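Local atomic coordinates of conserved hypothetical protein TM1506 (PDB entry 1VK9), a protein that is of unknown function but binds zinc and has a cytidine deaminase-like fold. Residues 48-59 / 74-82. Residues are numbered along the deposited sequence; the frame is centred on the assembly and turned at random.
Sequences LKPVVELFKRFD and AAASFLLKM
Phe78 turns its ring edge, with CD1 leading, onto one face of the Phe55 ring, in a T-shaped pair whose centroids lie 5.0 Å apart and whose planes stand at 82°. At the edge of the Phe55 ring, near its plane, runs the aliphatic part of Lys81, with CG 3.9 Å from CE1. Phe55 has CG anti to the backbone N (chi1 -166°), which carries the ring across to the other helix. Selenomethionine Met82 makes an oblique Met-aromatic contact with the same ring, its SE 5.3 Å from the centroid, and also packs against Leu54 CG. Val51 CG1 touches CB of Phe78 and Val52 CG2 meets its CZ, while Leu48 spreads its two methyls over Ala74 and Ala75. With an alanine at Phe55 the edge of Phe78 would probably lose its aromatic partner, and a gap is likely to open beside Met82. Ile141 of helix 137-145 also touches Phe78, and Leu32 of strand 32-35 lies against Val51 and Leu54. The axes of 49-57 and 74-82 approach to 10.1 Å, inclined by only 17°, and illustrate near-parallel helix packing through apolar side chains, with no hydrogen bond across, beside the mixed sheet of an alpha/beta, cytidine deaminase-like fold.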
loop_
_atom_site.group_PDB
_atom_site.type_symbol
_atom_site.label_atom_id
_atom_site.label_comp_id
_atom_site.label_asym_id
_atom_site.label_seq_id
_atom_site.Cartn_x
_atom_site.Cartn_y
_atom_site.Cartn_z
ATOM N N LEU A 48 -7.236 6.314 -4.735
ATOM C CA LEU A 48 -6.598 5.098 -5.242
ATOM C C LEU A 48 -5.958 5.156 -6.639
ATOM O O LEU A 48 -5.230 4.234 -6.993
ATOM C CB LEU A 48 -7.562 3.924 -5.181
ATOM C CG LEU A 48 -7.889 3.458 -3.774
ATOM C CD1 LEU A 48 -9.207 2.694 -3.818
ATOM C CD2 LEU A 48 -6.747 2.614 -3.175
ATOM N N LYS A 49 -6.218 6.216 -7.422
ATOM C CA LYS A 49 -5.685 6.325 -8.789
ATOM C C LYS A 49 -4.195 5.908 -8.894
ATOM O O LYS A 49 -3.856 5.087 -9.751
ATOM C CB LYS A 49 -5.946 7.716 -9.404
ATOM C CG LYS A 49 -5.832 7.796 -10.963
ATOM N N PRO A 50 -3.313 6.454 -8.039
ATOM C CA PRO A 50 -1.889 6.063 -8.028
ATOM C C PRO A 50 -1.586 4.594 -7.694
ATOM O O PRO A 50 -0.774 3.974 -8.365
ATOM C CB PRO A 50 -1.288 6.989 -6.957
ATOM C CG PRO A 50 -2.429 7.374 -6.120
ATOM C CD PRO A 50 -3.569 7.532 -7.067
ATOM N N VAL A 51 -2.213 4.056 -6.654
ATOM C CA VAL A 51 -2.037 2.650 -6.297
ATOM C C VAL A 51 -2.395 1.755 -7.480
ATOM O O VAL A 51 -1.664 0.808 -7.801
ATOM C CB VAL A 51 -2.854 2.273 -5.052
ATOM C CG1 VAL A 51 -2.692 0.817 -4.740
ATOM C CG2 VAL A 51 -2.388 3.081 -3.851
ATOM N N VAL A 52 -3.502 2.073 -8.146
ATOM C CA VAL A 52 -3.874 1.386 -9.370
ATOM C C VAL A 52 -2.825 1.622 -10.476
ATOM O O VAL A 52 -2.396 0.662 -11.097
ATOM C CB VAL A 52 -5.307 1.762 -9.815
ATOM C CG1 VAL A 52 -5.659 1.139 -11.161
ATOM C CG2 VAL A 52 -6.320 1.323 -8.767
ATOM N N GLU A 53 -2.400 2.873 -10.708
ATOM C CA GLU A 53 -1.347 3.159 -11.683
ATOM C C GLU A 53 -0.168 2.232 -11.326
ATOM O O GLU A 53 0.283 1.450 -12.168
ATOM C CB GLU A 53 -0.942 4.666 -11.717
ATOM C CG GLU A 53 -1.884 5.639 -12.470
ATOM C CD GLU A 53 -1.401 7.118 -12.541
ATOM O OE1 GLU A 53 -0.499 7.409 -13.377
ATOM O OE2 GLU A 53 -1.936 8.017 -11.812
ATOM N N LEU A 54 0.283 2.263 -10.072
ATOM C CA LEU A 54 1.387 1.413 -9.627
ATOM C C LEU A 54 1.149 -0.086 -9.910
ATOM O O LEU A 54 2.020 -0.776 -10.435
ATOM C CB LEU A 54 1.662 1.632 -8.141
ATOM C CG LEU A 54 2.715 0.763 -7.429
ATOM C CD1 LEU A 54 4.077 0.854 -8.108
ATOM C CD2 LEU A 54 2.821 1.154 -5.954
ATOM N N PHE A 55 -0.035 -0.580 -9.564
ATOM C CA PHE A 55 -0.426 -1.955 -9.848
ATOM C C PHE A 55 -0.343 -2.307 -11.333
ATOM O O PHE A 55 0.080 -3.391 -11.700
ATOM C CB PHE A 55 -1.850 -2.173 -9.361
ATOM C CG PHE A 55 -2.258 -3.618 -9.280
ATOM C CD1 PHE A 55 -1.928 -4.384 -8.173
ATOM C CD2 PHE A 55 -3.013 -4.198 -10.297
ATOM C CE1 PHE A 55 -2.314 -5.721 -8.089
ATOM C CE2 PHE A 55 -3.400 -5.523 -10.229
ATOM C CZ PHE A 55 -3.051 -6.296 -9.127
ATOM N N LYS A 56 -0.765 -1.386 -12.189
ATOM C CA LYS A 56 -0.797 -1.619 -13.619
ATOM C C LYS A 56 0.623 -1.649 -14.173
ATOM O O LYS A 56 0.840 -2.193 -15.248
ATOM C CB LYS A 56 -1.624 -0.523 -14.310
ATOM C CG LYS A 56 -3.148 -0.608 -14.110
ATOM C CD LYS A 56 -3.794 -1.687 -15.022
ATOM C CE LYS A 56 -5.342 -1.694 -14.973
ATOM N NZ LYS A 56 -5.973 -0.468 -15.565
ATOM N N ARG A 57 1.582 -1.071 -13.441
ATOM C CA ARG A 57 2.948 -0.880 -13.947
ATOM C C ARG A 57 3.936 -2.012 -13.667
ATOM O O ARG A 57 4.825 -2.211 -14.485
ATOM C CB ARG A 57 3.544 0.427 -13.430
ATOM C CG ARG A 57 4.289 1.264 -14.468
ATOM C CD ARG A 57 4.873 2.572 -13.873
ATOM N NE ARG A 57 5.142 3.606 -14.869
ATOM C CZ ARG A 57 6.012 3.466 -15.873
ATOM N NH1 ARG A 57 6.698 2.334 -16.001
ATOM N NH2 ARG A 57 6.203 4.450 -16.754
ATOM N N PHE A 58 3.815 -2.715 -12.526
ATOM C CA PHE A 58 4.774 -3.757 -12.120
ATOM C C PHE A 58 4.066 -5.008 -11.649
ATOM O O PHE A 58 3.107 -4.937 -10.860
ATOM C CB PHE A 58 5.681 -3.338 -10.946
ATOM C CG PHE A 58 6.469 -2.114 -11.180
ATOM C CD1 PHE A 58 7.631 -2.152 -11.950
ATOM C CD2 PHE A 58 6.064 -0.897 -10.604
ATOM C CE1 PHE A 58 8.371 -0.973 -12.178
ATOM C CE2 PHE A 58 6.791 0.279 -10.824
ATOM C CZ PHE A 58 7.950 0.242 -11.613
ATOM N N ASP A 59 4.590 -6.165 -12.043
ATOM C CA ASP A 59 3.985 -7.406 -11.606
ATOM C C ASP A 59 4.163 -7.605 -10.098
ATOM O O ASP A 59 3.246 -8.089 -9.391
ATOM C CB ASP A 59 4.514 -8.584 -12.415
ATOM C CG ASP A 59 4.255 -9.871 -11.750
ATOM O OD1 ASP A 59 3.154 -10.424 -11.909
ATOM O OD2 ASP A 59 5.072 -10.398 -10.977
ATOM N N ALA A 74 -8.529 -1.124 0.744
ATOM C CA ALA A 74 -8.406 -1.157 -0.700
ATOM C C ALA A 74 -6.928 -1.139 -1.122
ATOM O O ALA A 74 -6.504 -2.075 -1.795
ATOM C CB ALA A 74 -9.173 -0.059 -1.320
ATOM N N ALA A 75 -6.141 -0.141 -0.681
ATOM C CA ALA A 75 -4.702 -0.053 -0.999
ATOM C C ALA A 75 -3.909 -1.221 -0.438
ATOM O O ALA A 75 -2.996 -1.739 -1.095
ATOM C CB ALA A 75 -4.114 1.246 -0.505
ATOM N N ALA A 76 -4.240 -1.642 0.783
ATOM C CA ALA A 76 -3.569 -2.797 1.379
ATOM C C ALA A 76 -3.660 -4.016 0.445
ATOM O O ALA A 76 -2.667 -4.703 0.227
ATOM C CB ALA A 76 -4.146 -3.113 2.735
ATOM N N SER A 77 -4.836 -4.247 -0.135
ATOM C CA SER A 77 -5.044 -5.370 -1.034
ATOM C C SER A 77 -4.133 -5.290 -2.250
ATOM O O SER A 77 -3.459 -6.268 -2.607
ATOM C CB SER A 77 -6.504 -5.456 -1.471
ATOM O OG SER A 77 -7.339 -5.762 -0.370
ATOM N N PHE A 78 -4.105 -4.128 -2.894
ATOM C CA PHE A 78 -3.231 -3.949 -4.048
ATOM C C PHE A 78 -1.771 -4.181 -3.645
ATOM O O PHE A 78 -1.059 -4.990 -4.262
ATOM C CB PHE A 78 -3.416 -2.566 -4.645
ATOM C CG PHE A 78 -4.625 -2.447 -5.519
ATOM C CD1 PHE A 78 -4.593 -2.881 -6.835
ATOM C CD2 PHE A 78 -5.789 -1.899 -5.036
ATOM C CE1 PHE A 78 -5.706 -2.778 -7.636
ATOM C CE2 PHE A 78 -6.901 -1.786 -5.841
ATOM C CZ PHE A 78 -6.861 -2.233 -7.137
ATOM N N LEU A 79 -1.349 -3.503 -2.583
ATOM C CA LEU A 79 0.016 -3.600 -2.130
ATOM C C LEU A 79 0.365 -5.058 -1.718
ATOM O O LEU A 79 1.449 -5.544 -2.056
ATOM C CB LEU A 79 0.279 -2.564 -1.032
ATOM C CG LEU A 79 0.199 -1.080 -1.456
ATOM C CD1 LEU A 79 0.322 -0.125 -0.257
ATOM C CD2 LEU A 79 1.228 -0.713 -2.531
ATOM N N LEU A 80 -0.555 -5.759 -1.044
ATOM C CA LEU A 80 -0.308 -7.142 -0.619
ATOM C C LEU A 80 -0.027 -8.032 -1.819
ATOM O O LEU A 80 0.906 -8.857 -1.799
ATOM C CB LEU A 80 -1.487 -7.726 0.153
ATOM C CG LEU A 80 -1.578 -7.423 1.652
ATOM C CD1 LEU A 80 -2.702 -8.229 2.265
ATOM C CD2 LEU A 80 -0.295 -7.710 2.380
ATOM N N LYS A 81 -0.816 -7.855 -2.874
ATOM C CA LYS A 81 -0.637 -8.665 -4.065
ATOM C C LYS A 81 0.732 -8.415 -4.706
ATOM O O LYS A 81 1.333 -9.333 -5.284
ATOM C CB LYS A 81 -1.777 -8.450 -5.064
ATOM C CG LYS A 81 -1.624 -9.191 -6.382
ATOM C CD LYS A 81 -1.652 -10.717 -6.184
ATOM C CE LYS A 81 -2.763 -11.412 -6.964
ATOM N NZ LYS A 81 -2.286 -11.511 -8.332
HETATM N N MSE A 82 1.247 -7.196 -4.568
HETATM C CA MSE A 82 2.480 -6.858 -5.267
HETATM C C MSE A 82 3.716 -7.340 -4.531
HETATM O O MSE A 82 4.814 -7.317 -5.081
HETATM C CB MSE A 82 2.550 -5.372 -5.528
HETATM C CG MSE A 82 1.663 -4.949 -6.660
HETATM SE SE MSE A 82 1.845 -3.052 -7.024
HETATM C CE MSE A 82 0.700 -2.408 -5.590
#